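Local coordinates for chorismate synthase (PDB 1Q1L) that catalyses the anti-1,4-elimination of phosphate from 5-enolpyruvylshikimate-3-phosphate to yield chorismate, using reduced FMN as cofactor, at the interface of chains A and B. Coordinates in Å, arbitrary orientation; residue numbers count along the deposited sequence, not the author numbering. Chains: chain A/B, Chorismate synthase.

The interface of chains A and B. Residues chain A 13-16, 136; chain B 25, 68, 78-79.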
ATOM      1  N   THR A  13      11.339   1.065 -10.445  1.00 31.02           N
ATOM      2  CA  THR A  13      12.463   1.312 -11.341  1.00 32.89           C
ATOM      3  C   THR A  13      13.660   0.615 -10.712  1.00 32.77           C
ATOM      4  O   THR A  13      13.655   0.332  -9.511  1.00 30.54           O
ATOM      5  CB  THR A  13      12.798   2.816 -11.480  1.00 35.22           C
ATOM      6  OG1 THR A  13      13.310   3.309 -10.237  1.00 34.21           O
ATOM      7  CG2 THR A  13      11.564   3.607 -11.871  1.00 33.49           C
ATOM      8  N   ALA A  14      14.679   0.346 -11.522  1.00 32.89           N
ATOM      9  CA  ALA A  14      15.881  -0.324 -11.043  1.00 33.47           C
ATOM     10  C   ALA A  14      17.034  -0.067 -11.998  1.00 33.97           C
ATOM     11  O   ALA A  14      16.824   0.365 -13.131  1.00 34.63           O
ATOM     12  CB  ALA A  14      15.635  -1.828 -10.930  1.00 31.72           C
ATOM     13  N   GLY A  15      18.249  -0.344 -11.534  1.00 35.57           N
ATOM     14  CA  GLY A  15      19.425  -0.153 -12.361  1.00 39.62           C
ATOM     15  C   GLY A  15      20.445   0.754 -11.708  1.00 42.64           C
ATOM     16  O   GLY A  15      20.073   1.699 -11.007  1.00 43.54           O
ATOM     17  N   GLU A  16      21.727   0.460 -11.916  1.00 44.23           N
ATOM     18  CA  GLU A  16      22.796   1.286 -11.363  1.00 47.05           C
ATOM     19  C   GLU A  16      23.298   2.184 -12.494  1.00 47.19           C
ATOM     20  O   GLU A  16      23.118   1.863 -13.669  1.00 47.16           O
ATOM     21  CB  GLU A  16      23.964   0.439 -10.843  1.00 49.63           C
ATOM     22  CG  GLU A  16      23.683  -1.037 -10.584  1.00 54.33           C
ATOM     23  CD  GLU A  16      22.509  -1.295  -9.655  1.00 55.25           C
ATOM     24  OE1 GLU A  16      22.359  -0.579  -8.642  1.00 58.37           O
ATOM     25  OE2 GLU A  16      21.745  -2.240  -9.935  1.00 55.76           O
ATOM     26  N   ARG A 136      23.432   3.450  -7.687  1.00 73.68           N
ATOM     27  CA  ARG A 136      21.974   3.443  -7.709  1.00 72.24           C
ATOM     28  C   ARG A 136      21.360   4.792  -7.330  1.00 72.07           C
ATOM     29  O   ARG A 136      20.283   5.151  -7.814  1.00 71.98           O
ATOM     30  CB  ARG A 136      21.449   2.355  -6.761  1.00 71.34           C
ATOM     31  CG  ARG A 136      19.950   2.418  -6.491  1.00 69.69           C
ATOM     32  CD  ARG A 136      19.149   2.318  -7.777  1.00 68.63           C
ATOM     33  NE  ARG A 136      17.711   2.433  -7.540  1.00 66.98           N
ATOM     34  CZ  ARG A 136      16.801   2.510  -8.506  1.00 64.84           C
ATOM     35  NH1 ARG A 136      17.177   2.483  -9.779  1.00 63.85           N
ATOM     36  NH2 ARG A 136      15.516   2.621  -8.201  1.00 62.84           N
TER
ATOM     37  N   ILE B  25      10.863  -7.054 -11.312  1.00 31.03           N
ATOM     38  CA  ILE B  25      11.669  -6.196 -10.454  1.00 29.95           C
ATOM     39  C   ILE B  25      11.309  -6.555  -9.021  1.00 29.27           C
ATOM     40  O   ILE B  25      10.132  -6.554  -8.661  1.00 28.53           O
ATOM     41  CB  ILE B  25      11.367  -4.698 -10.677  1.00 28.79           C
ATOM     42  CG1 ILE B  25      11.757  -4.290 -12.100  1.00 29.79           C
ATOM     43  CG2 ILE B  25      12.149  -3.850  -9.666  1.00 28.55           C
ATOM     44  CD1 ILE B  25      11.506  -2.817 -12.399  1.00 26.94           C
ATOM     45  N   SER B  68      20.223  -5.927 -12.801  1.00 35.16           N
ATOM     46  CA  SER B  68      20.665  -4.975 -11.791  1.00 35.89           C
ATOM     47  C   SER B  68      20.518  -5.537 -10.389  1.00 34.14           C
ATOM     48  O   SER B  68      19.863  -6.554 -10.193  1.00 34.02           O
ATOM     49  CB  SER B  68      19.854  -3.675 -11.904  1.00 37.36           C
ATOM     50  OG  SER B  68      18.499  -3.887 -11.542  1.00 38.62           O
ATOM     51  N   SER B  78      19.915  -2.752  -3.718  1.00 33.59           N
ATOM     52  CA  SER B  78      19.032  -1.990  -4.592  1.00 36.09           C
ATOM     53  C   SER B  78      18.088  -2.972  -5.284  1.00 37.07           C
ATOM     54  O   SER B  78      18.216  -4.185  -5.106  1.00 35.80           O
ATOM     55  CB  SER B  78      19.853  -1.218  -5.628  1.00 36.00           C
ATOM     56  OG  SER B  78      20.666  -2.094  -6.386  1.00 38.54           O
ATOM     57  N   PRO B  79      17.124  -2.465  -6.075  1.00 36.95           N
ATOM     58  CA  PRO B  79      16.182  -3.354  -6.764  1.00 36.20           C
ATOM     59  C   PRO B  79      16.845  -4.330  -7.727  1.00 34.69           C
ATOM     60  O   PRO B  79      17.764  -3.971  -8.465  1.00 32.71           O
ATOM     61  CB  PRO B  79      15.248  -2.380  -7.488  1.00 35.36           C
ATOM     62  CG  PRO B  79      15.265  -1.177  -6.599  1.00 36.69           C
ATOM     63  CD  PRO B  79      16.735  -1.055  -6.265  1.00 36.54           C
TER
HETATM   64  O   HOH W   1      18.915  -1.539  -8.930  1.00 32.82           O
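A:Glu16 reaches over from one subunit to B:Ser78 of the other in a two-fold interface of the chorismate synthase homotetramer, where the end of strand 10-14 and the loop after it meet B:Ser68, B:Ser78 and B:Pro79. A direct polar link is a hydrogen bond from the hydroxyl OG of B:Ser78 to carboxylate OE1 of A:Glu16 (3.2 Å); the hydroxyl comes to OE1 from the syn side, 21° out of the carboxylate plane. Glutamate is long enough to span the gap, its chain bending at chi2 to bring the carboxylate round to the serines.

Water 1 bridges the subunits as well, joining backbone N of A:Gly15 (2.9 Å) and OE2 of A:Glu16 to OG of B:Ser78 and the carbonyl O of B:Pro79 (2.7 Å). The short serine B:Ser78 thus holds one hydroxyl near both carboxylate and water. Within chain B, the hydroxyl OG of B:Ser68 donates a hydrogen bond to that same carbonyl O, tilted 33° from its plane, tying strand 64-68 to the proline.

Apolar packing is made by small groups: CB of A:Ala14 rests on CB of B:Pro79 (3.5 Å), part of a compact ring, and A:Gly15, without a side chain, lets CB of B:Ser68 approach its CA.

A:Arg136, in the predicted FMN site, lies across B:Pro79 at about a right angle, its CG against CB of B:Ser78 (3.7 Å). With CG anti to the backbone N (chi1 169°), the chain extends along B:Ser78 and B:Pro79, bending at chi2, and its guanidinium group bonds within chain A. Arginine is long, and its edge N-H donors serve two acceptors at once, both near the guanidinium plane. NH2 meets OG1 of A:Thr13 (3.1 Å). NH1 meets a lone pair of the A:Gly15 carbonyl O (3.2 Å). A methionine here would probably leave both acceptors without these donors and the loop at A:Gly15 freer to shift against B:Ser68.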